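Local coordinates for Aac(6')-ib (Escherichia coli, PDB 2BUE), which probably transfers the acetyl group of acetyl-CoA to the 6'-amino group of aminoglycosides such as kanamycin B, giving resistance to these antibiotics, at residues V49-G54 with D155-N160; L36-E41 with G87-Y92; Y96-S101 with E107-P112. The protein carries 2 engineered substitutions. All coordinates share one frame; numbering follows the deposited sequence. Where two conformers were deposited one is given.

Contact 1: residues V49-G54 with D155-N160; sequences VEWWGG and DPSPSN. With RIO (ribostamycin), chain C.
The side-chain amide of Asn-160 lies flat on the indole of Trp-51, the two planes 9° apart, with CG over the centre of the ring system. Its amide nitrogen ND2 sits above the pyrrole side, 3.6 Å from Trp-51 CD2, while CB covers the six-membered ring as a CH-pi contact, 3.9 Å from that ring's centroid. In Asn-160, CG stands anti to the backbone N (chi1 -160°), carrying the amide out over the indole face. Trp-51 meets it by placing CG anti to its own carbonyl carbon (chi1 -61°), and the opposite indole face is covered by Glu-50 CG. Around the six-membered ring comes Ser-159: its CB stands at the edge, in the ring plane, and its carbonyl O lies obliquely, 3.4 Å from Trp-51 CH2. The type I turn from Ser-157 to Asn-160 sets these groups in place, together with an ST turn in which Ser-159 N donates to Ser-157 OG at 2.9 Å.

Ribostamycin bridges the two loops. Its O7 donates to Trp-51 O at 2.9 Å, and Gly-53 N donates to O8 at 2.8 Å, gripping neighbouring hydroxyls of one sugar ring whose C13 rests over a face of the Trp-52 indole. From the next ring of the drug, amine N2 donates to Asp-155 OD1 at 2.8 Å and weakly to OD2.

No hydrogen bond joins the loops directly. Asn-160 ND2 donates to coenzyme A, and OD1 makes a weak N-cap bond to Ala-163 N at the start of helix 161-169. The stack therefore sets the amide that binds the cofactor against the residue whose carbonyl holds the antibiotic, and the carboxylate of Asp-155, bonded mainly through OD1, would favour a protonated amine at N2.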
loop_
_atom_site.group_PDB
_atom_site.type_symbol
_atom_site.label_atom_id
_atom_site.label_comp_id
_atom_site.label_asym_id
_atom_site.label_seq_id
_atom_site.Cartn_x
_atom_site.Cartn_y
_atom_site.Cartn_z
ATOM N N VAL A 49 6.318 8.305 10.268
ATOM C CA VAL A 49 5.600 9.560 10.457
ATOM C C VAL A 49 5.867 10.532 9.289
ATOM O O VAL A 49 4.960 11.234 8.838
ATOM C CB VAL A 49 5.976 10.214 11.808
ATOM C CG1 VAL A 49 5.394 11.596 11.906
ATOM C CG2 VAL A 49 5.464 9.359 12.950
ATOM N N GLU A 50 7.110 10.541 8.812
ATOM C CA GLU A 50 7.534 11.407 7.716
ATOM C C GLU A 50 6.617 11.329 6.478
ATOM O O GLU A 50 6.330 12.358 5.829
ATOM C CB GLU A 50 8.982 11.058 7.344
ATOM C CG GLU A 50 9.543 11.865 6.186
ATOM C CD GLU A 50 11.035 11.653 5.962
ATOM O OE1 GLU A 50 11.606 10.632 6.418
ATOM O OE2 GLU A 50 11.643 12.541 5.320
ATOM N N TRP A 51 6.129 10.125 6.179
ATOM C CA TRP A 51 5.430 9.847 4.909
ATOM C C TRP A 51 4.013 9.288 5.092
ATOM O O TRP A 51 3.317 8.997 4.125
ATOM C CB TRP A 51 6.251 8.854 4.078
ATOM C CG TRP A 51 7.622 9.354 3.703
ATOM C CD1 TRP A 51 8.827 8.832 4.088
ATOM C CD2 TRP A 51 7.922 10.495 2.883
ATOM N NE1 TRP A 51 9.860 9.568 3.548
ATOM C CE2 TRP A 51 9.334 10.597 2.809
ATOM C CE3 TRP A 51 7.133 11.434 2.202
ATOM C CZ2 TRP A 51 9.980 11.606 2.071
ATOM C CZ3 TRP A 51 7.773 12.443 1.476
ATOM C CH2 TRP A 51 9.178 12.520 1.428
ATOM N N TRP A 52 3.604 9.113 6.346
ATOM C CA TRP A 52 2.362 8.430 6.635
ATOM C C TRP A 52 1.656 9.112 7.761
ATOM O O TRP A 52 2.204 9.247 8.856
ATOM C CB TRP A 52 2.626 6.989 7.050
ATOM C CG TRP A 52 1.405 6.114 7.000
ATOM C CD1 TRP A 52 0.285 6.179 7.809
ATOM C CD2 TRP A 52 1.178 5.047 6.089
ATOM N NE1 TRP A 52 -0.623 5.203 7.438
ATOM C CE2 TRP A 52 -0.091 4.490 6.395
ATOM C CE3 TRP A 52 1.928 4.494 5.037
ATOM C CZ2 TRP A 52 -0.624 3.415 5.686
ATOM C CZ3 TRP A 52 1.395 3.409 4.331
ATOM C CH2 TRP A 52 0.129 2.888 4.661
ATOM N N GLY A 53 0.426 9.514 7.498
ATOM C CA GLY A 53 -0.402 10.105 8.514
ATOM C C GLY A 53 -1.049 11.365 7.986
ATOM O O GLY A 53 -2.281 11.496 8.025
ATOM N N GLY A 54 -0.221 12.284 7.482
ATOM C CA GLY A 54 -0.719 13.596 7.026
ATOM C C GLY A 54 -1.292 14.346 8.219
ATOM O O GLY A 54 -0.591 14.530 9.223
ATOM N N ASP A 155 -0.217 5.973 -5.334
ATOM C CA ASP A 155 -0.294 7.437 -5.385
ATOM C C ASP A 155 0.688 8.107 -4.402
ATOM O O ASP A 155 0.259 8.893 -3.545
ATOM C CB ASP A 155 -1.738 7.908 -5.160
ATOM C CG ASP A 155 -2.238 7.655 -3.721
ATOM O OD1 ASP A 155 -1.736 6.705 -3.073
ATOM O OD2 ASP A 155 -3.086 8.442 -3.245
ATOM N N PRO A 156 1.997 7.807 -4.540
ATOM C CA PRO A 156 2.972 8.409 -3.632
ATOM C C PRO A 156 2.977 9.935 -3.745
ATOM O O PRO A 156 2.651 10.484 -4.791
ATOM C CB PRO A 156 4.318 7.847 -4.115
ATOM C CG PRO A 156 4.070 7.475 -5.605
ATOM C CD PRO A 156 2.632 6.958 -5.571
ATOM N N SER A 157 3.334 10.597 -2.647
ATOM C CA SER A 157 3.612 12.024 -2.682
ATOM C C SER A 157 4.714 12.326 -3.710
ATOM O O SER A 157 5.693 11.579 -3.804
ATOM C CB SER A 157 4.148 12.441 -1.316
ATOM O OG SER A 157 4.782 13.708 -1.399
ATOM N N PRO A 158 4.590 13.466 -4.419
ATOM C CA PRO A 158 5.674 13.900 -5.312
ATOM C C PRO A 158 7.021 14.062 -4.575
ATOM O O PRO A 158 8.062 13.938 -5.207
ATOM C CB PRO A 158 5.189 15.280 -5.813
ATOM C CG PRO A 158 3.658 15.196 -5.674
ATOM C CD PRO A 158 3.459 14.416 -4.412
ATOM N N SER A 159 6.969 14.342 -3.265
ATOM C CA SER A 159 8.161 14.513 -2.415
ATOM C C SER A 159 8.859 13.168 -2.125
ATOM O O SER A 159 10.051 13.130 -1.809
ATOM C CB SER A 159 7.788 15.186 -1.083
ATOM O OG SER A 159 7.281 16.520 -1.227
ATOM N N ASN A 160 8.107 12.068 -2.237
ATOM C CA ASN A 160 8.576 10.744 -1.814
ATOM C C ASN A 160 9.283 9.950 -2.912
ATOM O O ASN A 160 8.764 8.928 -3.406
ATOM C CB ASN A 160 7.391 9.943 -1.226
ATOM C CG ASN A 160 7.842 8.798 -0.330
ATOM O OD1 ASN A 160 9.024 8.492 -0.254
ATOM N ND2 ASN A 160 6.882 8.177 0.381
HETATM O O1 RIO C . -4.318 4.469 6.043
HETATM C C1 RIO C . -5.604 3.896 6.324
HETATM C C2 RIO C . -6.655 5.012 6.263
HETATM O O2 RIO C . -6.278 6.053 5.339
HETATM C C3 RIO C . -6.841 5.774 4.047
HETATM O O3 RIO C . -5.817 5.333 3.130
HETATM C C4 RIO C . -5.757 6.126 1.879
HETATM C C5 RIO C . -6.740 5.584 0.802
HETATM O O4 RIO C . -8.079 5.689 1.256
HETATM C C6 RIO C . -6.605 6.269 -0.570
HETATM N N1 RIO C . -7.463 5.547 -1.554
HETATM C C7 RIO C . -5.129 6.223 -1.050
HETATM C C8 RIO C . -4.203 6.872 0.001
HETATM N N2 RIO C . -2.812 6.880 -0.534
HETATM C C9 RIO C . -4.287 6.104 1.366
HETATM O O5 RIO C . -3.490 6.895 2.294
HETATM C C10 RIO C . -2.697 6.108 3.184
HETATM O O6 RIO C . -1.466 5.763 2.595
HETATM C C11 RIO C . -0.520 6.871 2.379
HETATM C C12 RIO C . 0.794 6.219 1.888
HETATM N N3 RIO C . 0.684 5.843 0.470
HETATM C C13 RIO C . -0.283 7.673 3.695
HETATM O O7 RIO C . 0.516 8.835 3.367
HETATM C C14 RIO C . -1.638 8.105 4.306
HETATM O O8 RIO C . -1.476 8.885 5.525
HETATM C C15 RIO C . -2.549 6.885 4.526
HETATM N N4 RIO C . -3.864 7.261 5.045
HETATM C C16 RIO C . -7.955 4.723 4.290
HETATM O O9 RIO C . -9.177 5.326 3.895
HETATM C C17 RIO C . -8.037 4.586 5.821
HETATM O O10 RIO C . -8.983 5.580 6.304
#

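Contact 2: residues L36-E41 with G87-Y92; sequences LAMLYE and GEPIGY
The helical segment 36-41 and the strand segment 87-92 keep their backbones well apart, the nearest CA atoms being those of Leu-39 and Tyr-92 at 7.6 Å, and side chains alone span the gap. A classic beta bulge, Ile-90 and Gly-91 opposite Ala-83 of strand 78-85, separates Pro-89 from Tyr-92, the two strand residues that turn their side chains to the helix. Met-38 reaches out extended through chi2 and bends at chi3 (69°), which brings SD to 3.7 Å from Pro-89 CG and lays CE near Pro-89 CB. Both branches of Leu-39 meet the tyrosine: CD1 approaches obliquely, 3.8 Å from Tyr-92 CD1 and equally near CB and CG, while CD2 lies farther along the ring at 4.1 Å from Tyr-92 CE1. The contact is wholly apolar, and the hydroxyl of Tyr-92 is hydrogen-bonded to Gln-94 OE1. Around it, Ile-82 of strand 78-85 touches both Met-38 and Pro-89, Trp-42 of the same helix covers Pro-89 and Tyr-92, and Val-64 and Tyr-68 of helix 61-68 pack on Leu-39, so that helix 36-43 packs on helix 61-68 as well as on strands 78-85 and 88-97 of the GNAT sheet.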
loop_
_atom_site.group_PDB
_atom_site.type_symbol
_atom_site.label_atom_id
_atom_site.label_comp_id
_atom_site.label_asym_id
_atom_site.label_seq_id
_atom_site.Cartn_x
_atom_site.Cartn_y
_atom_site.Cartn_z
ATOM N N LEU A 36 -2.967 -4.489 16.246
ATOM C CA LEU A 36 -3.205 -3.044 16.291
ATOM C C LEU A 36 -2.211 -2.331 17.208
ATOM O O LEU A 36 -1.732 -1.244 16.872
ATOM C CB LEU A 36 -4.646 -2.708 16.667
ATOM C CG LEU A 36 -5.687 -3.144 15.622
ATOM C CD1 LEU A 36 -7.059 -3.066 16.236
ATOM C CD2 LEU A 36 -5.634 -2.268 14.361
ATOM N N ALA A 37 -1.881 -2.950 18.336
ATOM C CA ALA A 37 -0.874 -2.341 19.242
ATOM C C ALA A 37 0.473 -2.167 18.545
ATOM O O ALA A 37 1.119 -1.088 18.647
ATOM C CB ALA A 37 -0.710 -3.193 20.519
ATOM N N MET A 38 0.877 -3.223 17.829
ATOM C CA MET A 38 2.108 -3.214 17.027
ATOM C C MET A 38 2.056 -2.146 15.931
ATOM O O MET A 38 3.000 -1.363 15.762
ATOM C CB MET A 38 2.352 -4.599 16.423
ATOM C CG MET A 38 3.581 -4.662 15.518
ATOM S SD MET A 38 3.796 -6.314 14.825
ATOM C CE MET A 38 2.420 -6.458 13.698
ATOM N N LEU A 39 0.948 -2.084 15.203
ATOM C CA LEU A 39 0.779 -1.049 14.166
ATOM C C LEU A 39 0.875 0.378 14.760
ATOM O O LEU A 39 1.528 1.261 14.188
ATOM C CB LEU A 39 -0.534 -1.278 13.407
ATOM C CG LEU A 39 -0.801 -0.277 12.285
ATOM C CD1 LEU A 39 0.293 -0.409 11.198
ATOM C CD2 LEU A 39 -2.226 -0.509 11.748
ATOM N N TYR A 40 0.259 0.578 15.923
ATOM C CA TYR A 40 0.355 1.857 16.642
ATOM C C TYR A 40 1.824 2.226 16.903
ATOM O O TYR A 40 2.266 3.346 16.594
ATOM C CB TYR A 40 -0.462 1.776 17.943
ATOM C CG TYR A 40 -0.067 2.812 18.973
ATOM C CD1 TYR A 40 -0.329 4.176 18.772
ATOM C CD2 TYR A 40 0.597 2.427 20.134
ATOM C CE1 TYR A 40 0.060 5.123 19.737
ATOM C CE2 TYR A 40 0.969 3.359 21.106
ATOM C CZ TYR A 40 0.699 4.694 20.904
ATOM O OH TYR A 40 1.070 5.623 21.842
ATOM N N GLU A 41 2.588 1.281 17.450
ATOM C CA GLU A 41 4.011 1.507 17.656
ATOM C C GLU A 41 4.691 1.931 16.334
ATOM O O GLU A 41 5.383 2.960 16.292
ATOM C CB GLU A 41 4.695 0.288 18.274
ATOM C CG GLU A 41 6.179 0.535 18.430
ATOM C CD GLU A 41 6.932 -0.583 19.138
ATOM O OE1 GLU A 41 6.321 -1.605 19.516
ATOM O OE2 GLU A 41 8.166 -0.396 19.299
ATOM N N GLY A 87 9.458 -15.355 9.397
ATOM C CA GLY A 87 8.585 -15.453 10.569
ATOM C C GLY A 87 8.430 -14.207 11.437
ATOM O O GLY A 87 7.807 -14.284 12.500
ATOM N N GLU A 88 8.985 -13.071 10.993
ATOM C CA GLU A 88 8.872 -11.792 11.709
ATOM C C GLU A 88 7.998 -10.806 10.931
ATOM O O GLU A 88 8.118 -10.723 9.708
ATOM C CB GLU A 88 10.241 -11.131 11.927
ATOM C CG GLU A 88 11.193 -11.900 12.845
ATOM C CD GLU A 88 10.718 -11.937 14.282
ATOM O OE1 GLU A 88 10.189 -10.906 14.777
ATOM O OE2 GLU A 88 10.871 -13.002 14.919
ATOM N N PRO A 89 7.134 -10.049 11.643
ATOM C CA PRO A 89 6.398 -8.962 10.986
ATOM C C PRO A 89 7.337 -7.798 10.664
ATOM O O PRO A 89 8.037 -7.291 11.551
ATOM C CB PRO A 89 5.328 -8.579 12.014
ATOM C CG PRO A 89 5.918 -8.964 13.362
ATOM C CD PRO A 89 6.814 -10.161 13.083
ATOM N N ILE A 90 7.382 -7.396 9.394
ATOM C CA ILE A 90 8.300 -6.339 8.975
ATOM C C ILE A 90 7.641 -5.114 8.320
ATOM O O ILE A 90 8.313 -4.145 7.961
ATOM C CB ILE A 90 9.431 -6.892 8.051
ATOM C CG1 ILE A 90 8.839 -7.508 6.771
ATOM C CG2 ILE A 90 10.276 -7.893 8.818
ATOM C CD1 ILE A 90 9.620 -7.261 5.491
ATOM N N GLY A 91 6.327 -5.136 8.177
ATOM C CA GLY A 91 5.676 -3.967 7.609
ATOM C C GLY A 91 4.175 -4.114 7.551
ATOM O O GLY A 91 3.619 -5.175 7.903
ATOM N N TYR A 92 3.542 -3.041 7.098
ATOM C CA TYR A 92 2.098 -2.976 6.975
ATOM C C TYR A 92 1.787 -2.653 5.518
ATOM O O TYR A 92 2.477 -1.844 4.909
ATOM C CB TYR A 92 1.527 -1.866 7.875
ATOM C CG TYR A 92 0.077 -1.544 7.577
ATOM C CD1 TYR A 92 -0.959 -2.268 8.181
ATOM C CD2 TYR A 92 -0.264 -0.501 6.691
ATOM C CE1 TYR A 92 -2.308 -1.965 7.896
ATOM C CE2 TYR A 92 -1.619 -0.195 6.385
ATOM C CZ TYR A 92 -2.627 -0.949 7.007
ATOM O OH TYR A 92 -3.950 -0.675 6.755
#

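Contact 3: residues Y96-S101 with E107-P112; sequences YVALGS and EEETDP. With RIO (ribostamycin), chain C.
Leu-99 carries this contact by dividing its two methyl groups along the bend of residues 109-112. CD1 reaches the backbone carbonyl of Glu-109, 3.2 Å from its O, and passes near Thr-110 CA; CD2 lies against the proline, 3.8 Å from Pro-112 CB and as close to its CA. The leucine and proline side chains run side by side and point the same way. With CG anti to the backbone N (chi1 -167°), the fork of Leu-99 extends toward residues 109-112. Smaller contacts flank it: Val-97 CG1 lies 3.8 Å from Pro-112 O, and Ala-98 CB faces Glu-109 CG.

A water links the backbones, accepting from Leu-99 N at 2.9 Å and donating to Asp-111 O at 2.8 Å. Behind this shell, Glu-109 bends at chi2 (58°) and folds its carboxylate back over its own loop. There OE2 takes two backbone N-H groups on its anti side: Asp-111 N at 2.9 Å, and Thr-110 N, which rises 32° out of the carboxylate plane. Asp-111 ties the bend on through OD1 to Gly-113 N and through OD2 to Thr-150 OG1, while Val-114 of strand 114-121 packs on Ala-98 and Glu-109.

Farther in, the Tyr-96 ring presents one face to amine N1 of ribostamycin, which lies 3.3 Å from Tyr-96 CZ; Trp-106 meets the tyrosine ring nearly parallel, and Gln-153 binds its hydroxyl.

Across the two segments, then, methyl groups meet proline carbons and backbone carbonyl oxygens without a direct hydrogen bond, and the water supplies the polar link. Carboxylates of Glu-109 and Asp-111 take up backbone N-H groups in and just after the bend. N1 lies over the Tyr-96 ring, offset toward its rim, where a protonated amine might gain from the pi electrons.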
loop_
_atom_site.group_PDB
_atom_site.type_symbol
_atom_site.label_atom_id
_atom_site.label_comp_id
_atom_site.label_asym_id
_atom_site.label_seq_id
_atom_site.Cartn_x
_atom_site.Cartn_y
_atom_site.Cartn_z
ATOM N N TYR A 96 -7.057 -1.494 -1.699
ATOM C CA TYR A 96 -8.388 -0.909 -1.652
ATOM C C TYR A 96 -9.039 -0.964 -3.023
ATOM O O TYR A 96 -8.341 -0.989 -4.059
ATOM C CB TYR A 96 -8.391 0.533 -1.052
ATOM C CG TYR A 96 -7.506 1.493 -1.823
ATOM C CD1 TYR A 96 -8.012 2.167 -2.948
ATOM C CD2 TYR A 96 -6.171 1.733 -1.430
ATOM C CE1 TYR A 96 -7.212 3.035 -3.699
ATOM C CE2 TYR A 96 -5.357 2.628 -2.200
ATOM C CZ TYR A 96 -5.891 3.256 -3.316
ATOM O OH TYR A 96 -5.147 4.120 -4.091
ATOM N N VAL A 97 -10.370 -1.017 -3.021
ATOM C CA VAL A 97 -11.122 -0.880 -4.264
ATOM C C VAL A 97 -11.234 0.615 -4.558
ATOM O O VAL A 97 -11.902 1.354 -3.835
ATOM C CB VAL A 97 -12.536 -1.529 -4.142
ATOM C CG1 VAL A 97 -13.326 -1.323 -5.463
ATOM C CG2 VAL A 97 -12.385 -3.031 -3.819
ATOM N N ALA A 98 -10.618 1.062 -5.651
ATOM C CA ALA A 98 -10.569 2.499 -5.934
ATOM C C ALA A 98 -11.978 3.128 -6.114
ATOM O O ALA A 98 -12.261 4.187 -5.573
ATOM C CB ALA A 98 -9.688 2.761 -7.160
ATOM N N LEU A 99 -12.852 2.454 -6.862
ATOM C CA LEU A 99 -14.223 2.921 -7.067
ATOM C C LEU A 99 -15.002 3.054 -5.729
ATOM O O LEU A 99 -15.912 3.901 -5.611
ATOM C CB LEU A 99 -14.917 1.975 -8.047
ATOM C CG LEU A 99 -16.247 2.386 -8.667
ATOM C CD1 LEU A 99 -16.033 3.598 -9.532
ATOM C CD2 LEU A 99 -16.789 1.224 -9.500
ATOM N N GLY A 100 -14.579 2.284 -4.719
ATOM C CA GLY A 100 -15.190 2.226 -3.355
ATOM C C GLY A 100 -14.587 3.059 -2.224
ATOM O O GLY A 100 -14.882 2.846 -1.036
ATOM N N SER A 101 -13.798 4.064 -2.590
ATOM C CA SER A 101 -13.063 4.849 -1.611
ATOM C C SER A 101 -13.907 5.992 -1.052
ATOM O O SER A 101 -14.942 6.333 -1.617
ATOM C CB SER A 101 -11.783 5.366 -2.261
ATOM O OG SER A 101 -11.039 4.265 -2.759
ATOM N N GLU A 107 -12.516 9.885 -7.742
ATOM C CA GLU A 107 -13.868 10.235 -8.205
ATOM C C GLU A 107 -14.091 10.092 -9.717
ATOM O O GLU A 107 -15.248 10.073 -10.183
ATOM C CB GLU A 107 -14.243 11.643 -7.730
ATOM C CG GLU A 107 -14.399 11.749 -6.219
ATOM C CD GLU A 107 -14.899 13.103 -5.767
ATOM O OE1 GLU A 107 -14.654 14.100 -6.480
ATOM O OE2 GLU A 107 -15.526 13.162 -4.688
ATOM N N GLU A 108 -13.004 10.000 -10.482
ATOM C CA GLU A 108 -13.099 9.753 -11.946
ATOM C C GLU A 108 -13.034 8.274 -12.304
ATOM O O GLU A 108 -13.189 7.909 -13.481
ATOM C CB GLU A 108 -12.005 10.481 -12.743
ATOM C CG GLU A 108 -11.765 11.951 -12.375
ATOM C CD GLU A 108 -13.034 12.743 -12.134
ATOM O OE1 GLU A 108 -13.973 12.673 -12.970
ATOM O OE2 GLU A 108 -13.088 13.459 -11.100
ATOM N N GLU A 109 -12.772 7.422 -11.308
ATOM C CA GLU A 109 -12.677 5.992 -11.601
ATOM C C GLU A 109 -14.035 5.428 -12.058
ATOM O O GLU A 109 -15.089 5.860 -11.571
ATOM C CB GLU A 109 -12.144 5.214 -10.394
ATOM C CG GLU A 109 -11.885 3.727 -10.698
ATOM C CD GLU A 109 -10.908 3.520 -11.844
ATOM O OE1 GLU A 109 -9.700 3.713 -11.616
ATOM O OE2 GLU A 109 -11.336 3.127 -12.955
ATOM N N THR A 110 -13.986 4.502 -13.013
ATOM C CA THR A 110 -15.186 3.821 -13.500
ATOM C C THR A 110 -15.065 2.294 -13.458
ATOM O O THR A 110 -16.082 1.582 -13.566
ATOM C CB THR A 110 -15.518 4.259 -14.961
ATOM O OG1 THR A 110 -14.487 3.813 -15.839
ATOM C CG2 THR A 110 -15.610 5.784 -15.050
ATOM N N ASP A 111 -13.842 1.791 -13.280
ATOM C CA ASP A 111 -13.579 0.350 -13.373
ATOM C C ASP A 111 -13.518 -0.267 -11.965
ATOM O O ASP A 111 -12.609 0.028 -11.215
ATOM C CB ASP A 111 -12.269 0.123 -14.143
ATOM C CG ASP A 111 -11.881 -1.358 -14.260
ATOM O OD1 ASP A 111 -12.616 -2.258 -13.762
ATOM O OD2 ASP A 111 -10.842 -1.633 -14.900
ATOM N N PRO A 112 -14.489 -1.134 -11.608
ATOM C CA PRO A 112 -14.485 -1.671 -10.241
ATOM C C PRO A 112 -13.334 -2.673 -9.996
ATOM O O PRO A 112 -13.134 -3.106 -8.845
ATOM C CB PRO A 112 -15.840 -2.395 -10.151
ATOM C CG PRO A 112 -16.102 -2.854 -11.515
ATOM C CD PRO A 112 -15.578 -1.714 -12.419
HETATM O O1 RIO C . -4.318 4.469 6.043
HETATM C C1 RIO C . -5.604 3.896 6.324
HETATM C C2 RIO C . -6.655 5.012 6.263
HETATM O O2 RIO C . -6.278 6.053 5.339
HETATM C C3 RIO C . -6.841 5.774 4.047
HETATM O O3 RIO C . -5.817 5.333 3.130
HETATM C C4 RIO C . -5.757 6.126 1.879
HETATM C C5 RIO C . -6.740 5.584 0.802
HETATM O O4 RIO C . -8.079 5.689 1.256
HETATM C C6 RIO C . -6.605 6.269 -0.570
HETATM N N1 RIO C . -7.463 5.547 -1.554
HETATM C C7 RIO C . -5.129 6.223 -1.050
HETATM C C8 RIO C . -4.203 6.872 0.001
HETATM N N2 RIO C . -2.812 6.880 -0.534
HETATM C C9 RIO C . -4.287 6.104 1.366
HETATM O O5 RIO C . -3.490 6.895 2.294
HETATM C C10 RIO C . -2.697 6.108 3.184
HETATM O O6 RIO C . -1.466 5.763 2.595
HETATM C C11 RIO C . -0.520 6.871 2.379
HETATM C C12 RIO C . 0.794 6.219 1.888
HETATM N N3 RIO C . 0.684 5.843 0.470
HETATM C C13 RIO C . -0.283 7.673 3.695
HETATM O O7 RIO C . 0.516 8.835 3.367
HETATM C C14 RIO C . -1.638 8.105 4.306
HETATM O O8 RIO C . -1.476 8.885 5.525
HETATM C C15 RIO C . -2.549 6.885 4.526
HETATM N N4 RIO C . -3.864 7.261 5.045
HETATM C C16 RIO C . -7.955 4.723 4.290
HETATM O O9 RIO C . -9.177 5.326 3.895
HETATM C C17 RIO C . -8.037 4.586 5.821
HETATM O O10 RIO C . -8.983 5.580 6.304
HETATM O O HOH W 1 -11.939 0.291 -8.539
#

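In the fold
None of the three contacts is wholly interior. Contacts 1 and 2 are both partly buried, contact 2 with two of its four touching residues buried and contact 1 with one; contact 3 lies at the surface. Contacts 2 and 3 both use strand 88-97, at its beginning and its end, on opposite sides of the chain's centre. Contacts 1 and 3 both reach ribostamycin, contact 1 through hydrogen bonds and the Trp-52 face, contact 3 by the face of Tyr-96. Contact 2 touches contact 1 where Trp-52 CZ2 packs 3.8 Å from Tyr-92 CE2. Chemistry follows place: apolar between helix and sheet, stacked and ligand-bridged at the pocket, water-linked in the outer loop.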